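Local coordinates for flagellar hook-associated protein (Burkholderia pseudomallei, PDB 4UT1), which probably serves as a structural protein of the bacterial flagellum, forming part of the junction between the hook and the filament, at residues 310-315 and 358-363; 371-376 and 403-408; 379-384 and 388-393. All blocks are in the same frame, centred on the assembly; numbering follows the deposited sequence.

Interaction 1 (310-315 and 358-363). With EDO (1,2-ethanediol), chain T.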
ATOM      1  N   LEU A 310       3.411   3.818  -0.271  1.00 12.22           N
ATOM      2  CA  LEU A 310       4.210   5.044  -0.262  1.00 14.75           C
ATOM      3  C   LEU A 310       3.783   6.003  -1.373  1.00 15.70           C
ATOM      4  O   LEU A 310       3.637   7.206  -1.138  1.00 11.38           O
ATOM      5  CB  LEU A 310       5.699   4.733  -0.398  1.00 18.17           C
ATOM      6  CG  LEU A 310       6.307   3.845   0.687  1.00 20.62           C
ATOM      7  CD1 LEU A 310       7.828   3.841   0.551  1.00 23.08           C
ATOM      8  CD2 LEU A 310       5.864   4.289   2.083  1.00 20.67           C
ATOM      9  N   ALA A 311       3.603   5.471  -2.581  1.00 12.13           N
ATOM     10  CA  ALA A 311       3.134   6.268  -3.718  1.00 12.45           C
ATOM     11  C   ALA A 311       1.807   6.973  -3.408  1.00 14.12           C
ATOM     12  O   ALA A 311       1.649   8.172  -3.683  1.00 12.55           O
ATOM     13  CB  ALA A 311       2.993   5.389  -4.966  1.00 12.36           C
ATOM     14  N   VAL A 312       0.863   6.234  -2.832  1.00 10.86           N
ATOM     15  CA  VAL A 312      -0.439   6.783  -2.520  1.00 11.68           C
ATOM     16  C   VAL A 312      -0.304   7.880  -1.470  1.00 10.98           C
ATOM     17  O   VAL A 312      -0.848   8.951  -1.626  1.00 10.63           O
ATOM     18  CB  VAL A 312      -1.424   5.712  -2.019  1.00 11.66           C
ATOM     19  CG1 VAL A 312      -2.690   6.369  -1.461  1.00  8.69           C
ATOM     20  CG2 VAL A 312      -1.775   4.739  -3.134  1.00  9.58           C
ATOM     21  N   SER A 313       0.427   7.602  -0.402  1.00 10.91           N
ATOM     22  CA  SER A 313       0.569   8.585   0.655  1.00 14.60           C
ATOM     23  C   SER A 313       1.269   9.837   0.131  1.00 14.51           C
ATOM     24  O   SER A 313       0.870  10.942   0.456  1.00 13.28           O
ATOM     25  CB  SER A 313       1.342   8.010   1.841  1.00 16.84           C
ATOM     26  OG  SER A 313       1.400   8.967   2.885  1.00 17.41           O
ATOM     27  N   PHE A 314       2.320   9.656  -0.670  1.00 12.18           N
ATOM     28  CA  PHE A 314       3.030  10.790  -1.256  1.00 12.98           C
ATOM     29  C   PHE A 314       2.099  11.657  -2.111  1.00 12.29           C
ATOM     30  O   PHE A 314       2.003  12.859  -1.911  1.00 11.60           O
ATOM     31  CB  PHE A 314       4.226  10.301  -2.101  1.00 11.15           C
ATOM     32  CG  PHE A 314       4.818  11.365  -2.994  1.00 11.54           C
ATOM     33  CD1 PHE A 314       4.315  11.579  -4.272  1.00 11.37           C
ATOM     34  CD2 PHE A 314       5.878  12.154  -2.557  1.00 12.11           C
ATOM     35  CE1 PHE A 314       4.856  12.551  -5.094  1.00 12.66           C
ATOM     36  CE2 PHE A 314       6.430  13.128  -3.383  1.00 11.19           C
ATOM     37  CZ  PHE A 314       5.915  13.332  -4.647  1.00 10.92           C
ATOM     38  N   ALA A 315       1.425  11.036  -3.071  1.00 11.05           N
ATOM     39  CA  ALA A 315       0.504  11.755  -3.943  1.00 10.62           C
ATOM     40  C   ALA A 315      -0.592  12.466  -3.144  1.00 14.01           C
ATOM     41  O   ALA A 315      -0.883  13.632  -3.390  1.00 10.99           O
ATOM     42  CB  ALA A 315      -0.112  10.801  -4.966  1.00 14.03           C
ATOM     43  N   VAL A 358     -13.886   0.263  -3.200  1.00 16.51           N
ATOM     44  CA  VAL A 358     -13.136   0.566  -1.986  1.00 15.27           C
ATOM     45  C   VAL A 358     -12.420   1.907  -2.124  1.00 18.74           C
ATOM     46  O   VAL A 358     -11.925   2.231  -3.194  1.00 16.92           O
ATOM     47  CB  VAL A 358     -12.099  -0.546  -1.678  1.00 15.36           C
ATOM     48  CG1 VAL A 358     -11.347  -0.254  -0.398  1.00 15.08           C
ATOM     49  CG2 VAL A 358     -12.784  -1.919  -1.593  1.00 18.07           C
ATOM     50  N   SER A 359     -12.385   2.685  -1.050  1.00 17.88           N
ATOM     51  CA  SER A 359     -11.559   3.890  -1.027  1.00 18.20           C
ATOM     52  C   SER A 359     -10.859   4.014   0.317  1.00 18.88           C
ATOM     53  O   SER A 359     -11.112   3.227   1.233  1.00 16.97           O
ATOM     54  CB  SER A 359     -12.397   5.134  -1.319  1.00 19.58           C
ATOM     55  OG  SER A 359     -13.384   5.329  -0.326  1.00 21.12           O
ATOM     56  N   PHE A 360      -9.972   4.997   0.438  1.00 16.31           N
ATOM     57  CA  PHE A 360      -9.285   5.222   1.697  1.00 15.91           C
ATOM     58  C   PHE A 360     -10.086   6.171   2.573  1.00 18.10           C
ATOM     59  O   PHE A 360     -10.666   7.149   2.092  1.00 18.20           O
ATOM     60  CB  PHE A 360      -7.873   5.779   1.466  1.00 15.34           C
ATOM     61  CG  PHE A 360      -6.975   4.828   0.725  1.00 12.20           C
ATOM     62  CD1 PHE A 360      -6.489   3.681   1.351  1.00 15.60           C
ATOM     63  CD2 PHE A 360      -6.647   5.055  -0.593  1.00 13.68           C
ATOM     64  CE1 PHE A 360      -5.672   2.780   0.664  1.00 12.71           C
ATOM     65  CE2 PHE A 360      -5.847   4.149  -1.292  1.00 12.25           C
ATOM     66  CZ  PHE A 360      -5.351   3.026  -0.656  1.00 13.82           C
ATOM     67  N   VAL A 361     -10.125   5.861   3.859  1.00 17.30           N
ATOM     68  CA  VAL A 361     -10.625   6.806   4.848  1.00 18.30           C
ATOM     69  C   VAL A 361      -9.776   8.074   4.771  1.00 20.87           C
ATOM     70  O   VAL A 361     -10.288   9.196   4.772  1.00 18.49           O
ATOM     71  CB  VAL A 361     -10.570   6.212   6.258  1.00 18.41           C
ATOM     72  CG1 VAL A 361     -10.933   7.268   7.290  1.00 20.82           C
ATOM     73  CG2 VAL A 361     -11.503   4.999   6.351  1.00 22.83           C
ATOM     74  N   ASP A 362      -8.468   7.875   4.677  1.00 18.62           N
ATOM     75  CA  ASP A 362      -7.504   8.966   4.583  1.00 20.22           C
ATOM     76  C   ASP A 362      -6.417   8.539   3.615  1.00 15.16           C
ATOM     77  O   ASP A 362      -5.572   7.743   3.989  1.00 16.89           O
ATOM     78  CB  ASP A 362      -6.897   9.276   5.957  1.00 17.42           C
ATOM     79  CG  ASP A 362      -5.947  10.458   5.937  1.00 22.08           C
ATOM     80  OD1 ASP A 362      -5.577  10.937   4.841  1.00 17.57           O
ATOM     81  OD2 ASP A 362      -5.559  10.911   7.037  1.00 21.11           O
ATOM     82  N   GLY A 363      -6.424   9.094   2.402  1.00 15.06           N
ATOM     83  CA  GLY A 363      -5.412   8.767   1.402  1.00 14.67           C
ATOM     84  C   GLY A 363      -3.985   9.053   1.830  1.00 13.59           C
ATOM     85  O   GLY A 363      -3.035   8.514   1.257  1.00 13.16           O
TER
HETATM   86  C1  EDO T1646     -16.555   3.447  -2.744  1.00 25.72           C
HETATM   87  O1  EDO T1646     -15.295   4.024  -3.089  1.00 33.83           O
HETATM   88  C2  EDO T1646     -16.877   3.843  -1.309  1.00 31.44           C
HETATM   89  O2  EDO T1646     -16.015   3.120  -0.427  1.00 31.01           O
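V312 of the long helix 287-322 meets F360, at the end of edge strand 356-360 in the three-stranded sheet of the D2-like domain, and G363 in the loop that follows; here the helical part of FlgK touches that domain. The tight part gathers around one methyl group. CG1 of V312 lies 3.5 Å from the carbonyl O of G363 and, beside that, 3.9 Å from CE2 of the F360 ring, which it meets obliquely. V312 gets its methyl there because CG1 stands opposite the backbone N (chi1 170°), while F360 swings its ring alongside its own backbone N (chi1 -63°). G363 brings only main chain, and its O also sits 3.7 Å from CA of S313, so that carbonyl rests across two successive helix residues.

A polar contact lies just beyond. OG of S313 hydrogen-bonds to O of T364, tying the loop after the strand to the helix, and also to OG1 of T585 in another part of the chain. On the far side of the helix, F314 packs edge-to-face with F337 and Y120.

The contact with 310-315 ends at F360 and G363; V361, D362 and S359 lie beyond it on the more open side. V361 is exposed, and its side chain touches K409 of strand 408-412. OD1 of D362 bonds to OG1 of T364 and OD2 to NE2 of Q365, both within the same loop. OG of S359 makes a weak hydrogen bond of 3.4 Å with O2 of a 1,2-ethanediol molecule, probably from the crystallisation liquor.

Interaction 2 (371-376 and 403-408)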
ATOM      1  N   TYR A 371      -6.006  -7.592   1.083  1.00 11.83           N
ATOM      2  CA  TYR A 371      -7.105  -8.083   1.922  1.00 14.99           C
ATOM      3  C   TYR A 371      -8.140  -8.899   1.177  1.00 15.03           C
ATOM      4  O   TYR A 371      -8.248  -8.842  -0.044  1.00 11.63           O
ATOM      5  CB  TYR A 371      -7.803  -6.904   2.625  1.00 12.86           C
ATOM      6  CG  TYR A 371      -6.805  -5.971   3.242  1.00 13.80           C
ATOM      7  CD1 TYR A 371      -6.296  -6.200   4.515  1.00 14.46           C
ATOM      8  CD2 TYR A 371      -6.311  -4.891   2.521  1.00 14.27           C
ATOM      9  CE1 TYR A 371      -5.330  -5.358   5.060  1.00 16.01           C
ATOM     10  CE2 TYR A 371      -5.353  -4.045   3.056  1.00 14.37           C
ATOM     11  CZ  TYR A 371      -4.862  -4.284   4.322  1.00 15.41           C
ATOM     12  OH  TYR A 371      -3.904  -3.434   4.836  1.00 14.55           O
ATOM     13  N   ALA A 372      -8.927  -9.656   1.939  1.00 14.54           N
ATOM     14  CA  ALA A 372     -10.144 -10.232   1.398  1.00 12.79           C
ATOM     15  C   ALA A 372     -11.279  -9.781   2.311  1.00 12.53           C
ATOM     16  O   ALA A 372     -11.133  -9.837   3.527  1.00 13.46           O
ATOM     17  CB  ALA A 372     -10.059 -11.753   1.324  1.00 15.90           C
ATOM     18  N   LEU A 373     -12.360  -9.283   1.711  1.00 10.24           N
ATOM     19  CA  LEU A 373     -13.615  -9.028   2.431  1.00 13.14           C
ATOM     20  C   LEU A 373     -14.584 -10.182   2.192  1.00 14.26           C
ATOM     21  O   LEU A 373     -14.992 -10.448   1.049  1.00 13.30           O
ATOM     22  CB  LEU A 373     -14.262  -7.722   1.983  1.00 15.55           C
ATOM     23  CG  LEU A 373     -15.475  -7.342   2.843  1.00 13.75           C
ATOM     24  CD1 LEU A 373     -14.996  -6.630   4.075  1.00 14.91           C
ATOM     25  CD2 LEU A 373     -16.427  -6.491   2.038  1.00 18.27           C
ATOM     26  N   SER A 374     -14.961 -10.863   3.268  1.00 17.70           N
ATOM     27  CA  SER A 374     -15.807 -12.043   3.140  1.00 13.17           C
ATOM     28  C   SER A 374     -17.095 -11.831   3.912  1.00 12.82           C
ATOM     29  O   SER A 374     -17.131 -11.069   4.872  1.00 13.37           O
ATOM     30  CB  SER A 374     -15.083 -13.296   3.636  1.00 13.96           C
ATOM     31  OG  SER A 374     -14.652 -13.135   4.977  1.00 18.70           O
ATOM     32  N   TYR A 375     -18.144 -12.515   3.483  1.00 14.53           N
ATOM     33  CA  TYR A 375     -19.447 -12.352   4.114  1.00 14.59           C
ATOM     34  C   TYR A 375     -19.961 -13.726   4.483  1.00 15.36           C
ATOM     35  O   TYR A 375     -19.959 -14.603   3.647  1.00 17.25           O
ATOM     36  CB  TYR A 375     -20.411 -11.635   3.165  1.00 12.44           C
ATOM     37  CG  TYR A 375     -21.770 -11.379   3.768  1.00 16.55           C
ATOM     38  CD1 TYR A 375     -21.942 -10.410   4.740  1.00 16.83           C
ATOM     39  CD2 TYR A 375     -22.879 -12.117   3.369  1.00 16.06           C
ATOM     40  CE1 TYR A 375     -23.189 -10.174   5.305  1.00 17.01           C
ATOM     41  CE2 TYR A 375     -24.138 -11.885   3.929  1.00 17.59           C
ATOM     42  CZ  TYR A 375     -24.280 -10.914   4.895  1.00 20.38           C
ATOM     43  OH  TYR A 375     -25.515 -10.674   5.457  1.00 18.27           O
ATOM     44  N   ASP A 376     -20.396 -13.919   5.727  1.00 18.46           N
ATOM     45  CA  ASP A 376     -20.822 -15.248   6.161  1.00 19.00           C
ATOM     46  C   ASP A 376     -22.342 -15.335   6.385  1.00 18.16           C
ATOM     47  O   ASP A 376     -22.827 -16.288   6.984  1.00 17.94           O
ATOM     48  CB  ASP A 376     -20.056 -15.660   7.433  1.00 17.57           C
ATOM     49  CG  ASP A 376     -20.473 -14.866   8.671  1.00 23.75           C
ATOM     50  OD1 ASP A 376     -21.320 -13.956   8.573  1.00 19.14           O
ATOM     51  OD2 ASP A 376     -19.927 -15.151   9.757  1.00 25.29           O
ATOM     52  N   MET A 403     -19.482   0.221   4.782  1.00 17.01           N
ATOM     53  CA  MET A 403     -18.800  -0.002   6.051  1.00 17.95           C
ATOM     54  C   MET A 403     -17.362   0.513   6.016  1.00 20.62           C
ATOM     55  O   MET A 403     -16.797   0.757   4.947  1.00 18.42           O
ATOM     56  CB  MET A 403     -18.813  -1.487   6.417  1.00 16.92           C
ATOM     57  CG  MET A 403     -17.810  -2.333   5.651  1.00 16.84           C
ATOM     58  SD  MET A 403     -18.371  -4.036   5.463  1.00 16.77           S
ATOM     59  CE  MET A 403     -19.585  -3.807   4.186  1.00 12.06           C
ATOM     60  N   THR A 404     -16.784   0.693   7.199  1.00 19.50           N
ATOM     61  CA  THR A 404     -15.403   1.117   7.325  1.00 18.98           C
ATOM     62  C   THR A 404     -14.638   0.138   8.206  1.00 22.38           C
ATOM     63  O   THR A 404     -15.026  -0.119   9.341  1.00 21.50           O
ATOM     64  CB  THR A 404     -15.289   2.541   7.920  1.00 19.45           C
ATOM     65  OG1 THR A 404     -15.938   3.470   7.047  1.00 19.04           O
ATOM     66  CG2 THR A 404     -13.824   2.943   8.069  1.00 22.13           C
ATOM     67  N   ILE A 405     -13.560  -0.420   7.668  1.00 15.28           N
ATOM     68  CA  ILE A 405     -12.726  -1.353   8.413  1.00 16.29           C
ATOM     69  C   ILE A 405     -11.264  -1.088   8.119  1.00 20.10           C
ATOM     70  O   ILE A 405     -10.890  -1.021   6.963  1.00 17.82           O
ATOM     71  CB  ILE A 405     -13.026  -2.818   8.037  1.00 17.56           C
ATOM     72  CG1 ILE A 405     -14.508  -3.142   8.252  1.00 16.20           C
ATOM     73  CG2 ILE A 405     -12.127  -3.765   8.823  1.00 17.35           C
ATOM     74  CD1 ILE A 405     -14.915  -4.507   7.710  1.00 16.37           C
ATOM     75  N   GLY A 406     -10.453  -0.943   9.160  1.00 22.67           N
ATOM     76  CA  GLY A 406      -9.005  -0.909   9.016  1.00 25.85           C
ATOM     77  C   GLY A 406      -8.422   0.100   8.041  1.00 24.92           C
ATOM     78  O   GLY A 406      -7.389  -0.159   7.407  1.00 22.25           O
ATOM     79  N   GLY A 407      -9.072   1.254   7.919  1.00 21.66           N
ATOM     80  CA  GLY A 407      -8.553   2.330   7.086  1.00 20.97           C
ATOM     81  C   GLY A 407      -9.217   2.406   5.725  1.00 17.04           C
ATOM     82  O   GLY A 407      -8.903   3.285   4.918  1.00 17.69           O
ATOM     83  N   LEU A 408     -10.130   1.471   5.472  1.00 13.10           N
ATOM     84  CA  LEU A 408     -10.818   1.374   4.191  1.00 14.98           C
ATOM     85  C   LEU A 408     -12.309   1.651   4.284  1.00 18.44           C
ATOM     86  O   LEU A 408     -12.975   1.200   5.215  1.00 21.07           O
ATOM     87  CB  LEU A 408     -10.634  -0.019   3.593  1.00 15.77           C
ATOM     88  CG  LEU A 408      -9.202  -0.460   3.332  1.00 12.32           C
ATOM     89  CD1 LEU A 408      -9.207  -1.905   2.837  1.00 13.79           C
ATOM     90  CD2 LEU A 408      -8.561   0.489   2.311  1.00 14.61           C
TER
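L373 and Y371 face M403, I405 and L408 across the apolar interior of the D2-like domain, where two antiparallel beta sheets pack face against face. The first shell is entirely side chain. CD1 of L373 touches CD1 of I405 at 4.2 Å and lies 4.5 Å from SD of M403, so one leucine methyl meets both a branched side chain and a thioether. Two residues back along the strand, CD2 of the Y371 ring meets CD1 of L408 at 4.2 Å. L408 holds CG anti to its carbonyl carbon (chi1 -59°), beside its backbone N, and from there CD1 meets the ring obliquely, the two side chains slanting across one another.

The next shell fills in between the layers. CA atoms of L373 and I405 stand 9.8 Å apart, the separation of two sheet layers with side chains between them. L382 touches Y371 on its own sheet and I405 on the other, and V391 packs against the same two residues. Backbone bonds from L373 to F422 and from Y371 to V424 hold strand 371-375 against strand 421-425.

Farther out, a type I' turn running from I405 to L408 reverses the chain and places I405 and L408 on the same inner face. G406 and G407 occupy its corners with positive phi (54° and 100°). The turn is closed by two backbone bonds, I405 N to L408 O and L408 N to I405 O, each 3.0 Å.

Interaction 3 (379-384 and 388-393)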
ATOM      1  N   LYS A 379     -22.218 -11.208   8.927  1.00 20.84           N
ATOM      2  CA  LYS A 379     -21.245 -10.125   9.042  1.00 15.51           C
ATOM      3  C   LYS A 379     -20.202 -10.190   7.939  1.00 17.52           C
ATOM      4  O   LYS A 379     -20.040 -11.215   7.264  1.00 14.93           O
ATOM      5  CB  LYS A 379     -20.537 -10.153  10.400  1.00 18.08           C
ATOM      6  CG  LYS A 379     -19.626 -11.341  10.564  1.00 22.40           C
ATOM      7  CD  LYS A 379     -18.865 -11.349  11.878  1.00 26.46           C
ATOM      8  CE  LYS A 379     -18.238 -12.740  12.077  1.00 27.46           C
ATOM      9  NZ  LYS A 379     -17.250 -12.805  13.192  1.00 33.21           N
ATOM     10  N   TYR A 380     -19.515  -9.071   7.776  1.00 18.60           N
ATOM     11  CA  TYR A 380     -18.389  -8.949   6.868  1.00 15.66           C
ATOM     12  C   TYR A 380     -17.112  -9.049   7.662  1.00 18.98           C
ATOM     13  O   TYR A 380     -16.990  -8.456   8.730  1.00 19.07           O
ATOM     14  CB  TYR A 380     -18.429  -7.613   6.132  1.00 14.26           C
ATOM     15  CG  TYR A 380     -19.662  -7.392   5.299  1.00 16.00           C
ATOM     16  CD1 TYR A 380     -20.859  -6.953   5.881  1.00 15.76           C
ATOM     17  CD2 TYR A 380     -19.642  -7.604   3.939  1.00 14.54           C
ATOM     18  CE1 TYR A 380     -22.002  -6.757   5.110  1.00 14.52           C
ATOM     19  CE2 TYR A 380     -20.762  -7.400   3.161  1.00 18.52           C
ATOM     20  CZ  TYR A 380     -21.945  -6.972   3.750  1.00 21.62           C
ATOM     21  OH  TYR A 380     -23.060  -6.772   2.958  1.00 20.22           O
ATOM     22  N   THR A 381     -16.133  -9.765   7.130  1.00 17.80           N
ATOM     23  CA  THR A 381     -14.838  -9.811   7.774  1.00 14.78           C
ATOM     24  C   THR A 381     -13.777  -9.383   6.769  1.00 15.14           C
ATOM     25  O   THR A 381     -13.838  -9.781   5.622  1.00 14.87           O
ATOM     26  CB  THR A 381     -14.525 -11.216   8.294  1.00 15.94           C
ATOM     27  OG1 THR A 381     -15.571 -11.642   9.180  1.00 14.15           O
ATOM     28  CG2 THR A 381     -13.191 -11.240   9.020  1.00 19.76           C
ATOM     29  N   LEU A 382     -12.848  -8.546   7.209  1.00 15.22           N
ATOM     30  CA  LEU A 382     -11.679  -8.187   6.415  1.00 14.50           C
ATOM     31  C   LEU A 382     -10.494  -8.966   6.940  1.00 14.53           C
ATOM     32  O   LEU A 382     -10.120  -8.832   8.107  1.00 18.14           O
ATOM     33  CB  LEU A 382     -11.406  -6.677   6.483  1.00 14.08           C
ATOM     34  CG  LEU A 382     -10.386  -6.161   5.461  1.00 17.98           C
ATOM     35  CD1 LEU A 382     -11.026  -6.076   4.089  1.00 17.94           C
ATOM     36  CD2 LEU A 382      -9.828  -4.806   5.874  1.00 16.50           C
ATOM     37  N   THR A 383      -9.898  -9.780   6.075  1.00 16.59           N
ATOM     38  CA  THR A 383      -8.746 -10.583   6.438  1.00 15.85           C
ATOM     39  C   THR A 383      -7.509 -10.156   5.647  1.00 17.78           C
ATOM     40  O   THR A 383      -7.590  -9.892   4.448  1.00 15.83           O
ATOM     41  CB  THR A 383      -9.020 -12.070   6.188  1.00 17.82           C
ATOM     42  OG1 THR A 383     -10.214 -12.449   6.897  1.00 19.79           O
ATOM     43  CG2 THR A 383      -7.862 -12.908   6.669  1.00 19.30           C
ATOM     44  N   ASP A 384      -6.382 -10.065   6.340  1.00 14.85           N
ATOM     45  CA  ASP A 384      -5.087  -9.796   5.712  1.00 18.18           C
ATOM     46  C   ASP A 384      -4.635 -11.048   4.962  1.00 19.68           C
ATOM     47  O   ASP A 384      -4.497 -12.116   5.563  1.00 20.78           O
ATOM     48  CB  ASP A 384      -4.070  -9.376   6.780  1.00 21.35           C
ATOM     49  CG  ASP A 384      -2.757  -8.916   6.193  1.00 23.44           C
ATOM     50  OD1 ASP A 384      -2.184  -9.649   5.370  1.00 21.94           O
ATOM     51  OD2 ASP A 384      -2.290  -7.830   6.580  1.00 21.88           O
ATOM     52  N   GLY A 388      -3.188 -13.979   7.071  1.00 22.34           N
ATOM     53  CA  GLY A 388      -4.402 -14.699   7.389  1.00 28.85           C
ATOM     54  C   GLY A 388      -5.119 -14.138   8.603  1.00 23.75           C
ATOM     55  O   GLY A 388      -6.160 -14.649   8.998  1.00 31.69           O
ATOM     56  N   SER A 389      -4.578 -13.080   9.201  1.00 27.90           N
ATOM     57  CA  SER A 389      -5.192 -12.519  10.404  1.00 25.65           C
ATOM     58  C   SER A 389      -6.367 -11.603  10.092  1.00 25.44           C
ATOM     59  O   SER A 389      -6.328 -10.804   9.162  1.00 22.49           O
ATOM     60  CB  SER A 389      -4.156 -11.761  11.229  1.00 33.98           C
ATOM     61  OG  SER A 389      -3.198 -12.660  11.762  1.00 39.19           O
ATOM     62  N   VAL A 390      -7.422 -11.725  10.882  1.00 24.36           N
ATOM     63  CA  VAL A 390      -8.562 -10.827  10.762  1.00 20.95           C
ATOM     64  C   VAL A 390      -8.159  -9.401  11.159  1.00 22.61           C
ATOM     65  O   VAL A 390      -7.570  -9.184  12.219  1.00 25.81           O
ATOM     66  CB  VAL A 390      -9.741 -11.328  11.637  1.00 18.49           C
ATOM     67  CG1 VAL A 390     -10.832 -10.259  11.767  1.00 23.32           C
ATOM     68  CG2 VAL A 390     -10.306 -12.619  11.076  1.00 18.29           C
ATOM     69  N   VAL A 391      -8.454  -8.423  10.307  1.00 18.55           N
ATOM     70  CA  VAL A 391      -8.153  -7.039  10.652  1.00 20.06           C
ATOM     71  C   VAL A 391      -9.354  -6.349  11.287  1.00 20.07           C
ATOM     72  O   VAL A 391      -9.192  -5.408  12.053  1.00 23.45           O
ATOM     73  CB  VAL A 391      -7.726  -6.208   9.440  1.00 22.53           C
ATOM     74  CG1 VAL A 391      -6.796  -7.001   8.553  1.00 20.40           C
ATOM     75  CG2 VAL A 391      -8.947  -5.750   8.677  1.00 27.59           C
ATOM     76  N   GLY A 392     -10.554  -6.796  10.940  1.00 20.03           N
ATOM     77  CA  GLY A 392     -11.760  -6.217  11.512  1.00 24.29           C
ATOM     78  C   GLY A 392     -13.027  -6.796  10.925  1.00 18.16           C
ATOM     79  O   GLY A 392     -12.985  -7.485   9.902  1.00 21.35           O
ATOM     80  N   THR A 393     -14.157  -6.543  11.584  1.00 21.56           N
ATOM     81  CA  THR A 393     -15.451  -7.005  11.087  1.00 20.50           C
ATOM     82  C   THR A 393     -16.438  -5.847  11.030  1.00 24.72           C
ATOM     83  O   THR A 393     -16.203  -4.795  11.627  1.00 20.38           O
ATOM     84  CB  THR A 393     -16.065  -8.123  11.969  1.00 24.65           C
ATOM     85  OG1 THR A 393     -16.132  -7.682  13.328  1.00 24.53           O
ATOM     86  CG2 THR A 393     -15.247  -9.412  11.893  1.00 22.84           C
TER
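In T381 and T383 a chi1 near -56° sets OG1 beside the backbone N and so leaves CG2 anti to it, which brings these methyls against the partner strand of the hairpin: CG2 of T381 reaches CG1 of V390 at 3.8 Å, and CG2 of T383 reaches the O of G388 at 3.4 Å. T393 swings its own CG2 beside its backbone N, where it lies 3.5 Å from OG1 of T381, the two side chains running side by side.

The backbones are antiparallel, and a classic beta bulge interrupts them: V391 and G392 both face L382. L382 N gives a nearly straight bond to G392 O (2.9 Å, 174° at the hydrogen), while L382 O accepts V391 N at 2.8 Å. Toward the turn, D384 N binds S389 O at 2.9 Å. G388 N returns to D384 O at 2.7 Å, but the bond is bent, 137° at the hydrogen. The carboxylate of D384 helps hold the turn through A386 N.

Strand 390-394 is the outermost of its five-stranded sheet within the chain, whereas 380-384 is flanked on its other side by strand 371-375. Y380 touches L373 of that strand and M403 of strand 402-405 in the opposing sheet.

Overall arrangement
Interactions 2 and 3 belong to the D2-like domain and have centres about 6 Å apart; interaction 1 lies about 16 Å from interaction 2 and 20 Å from interaction 3, where that domain meets helix 287-322. Along the chain interaction 1 closes first, and interaction 3 is nested inside the loop closed by interaction 2. Strands 371-375 and 380-384 are neighbours in the five-stranded sheet, joined by backbone bonds such as S374 O to T381 N. Strands 356-360 and 402-405 both flank strand 408-412 in the opposing sheet. Interaction 2 touches both others, meeting interaction 1 at V361 N to G407 O and interaction 3 at that strand pair, while the nearest atoms of 1 and 3 stay about 7 Å apart.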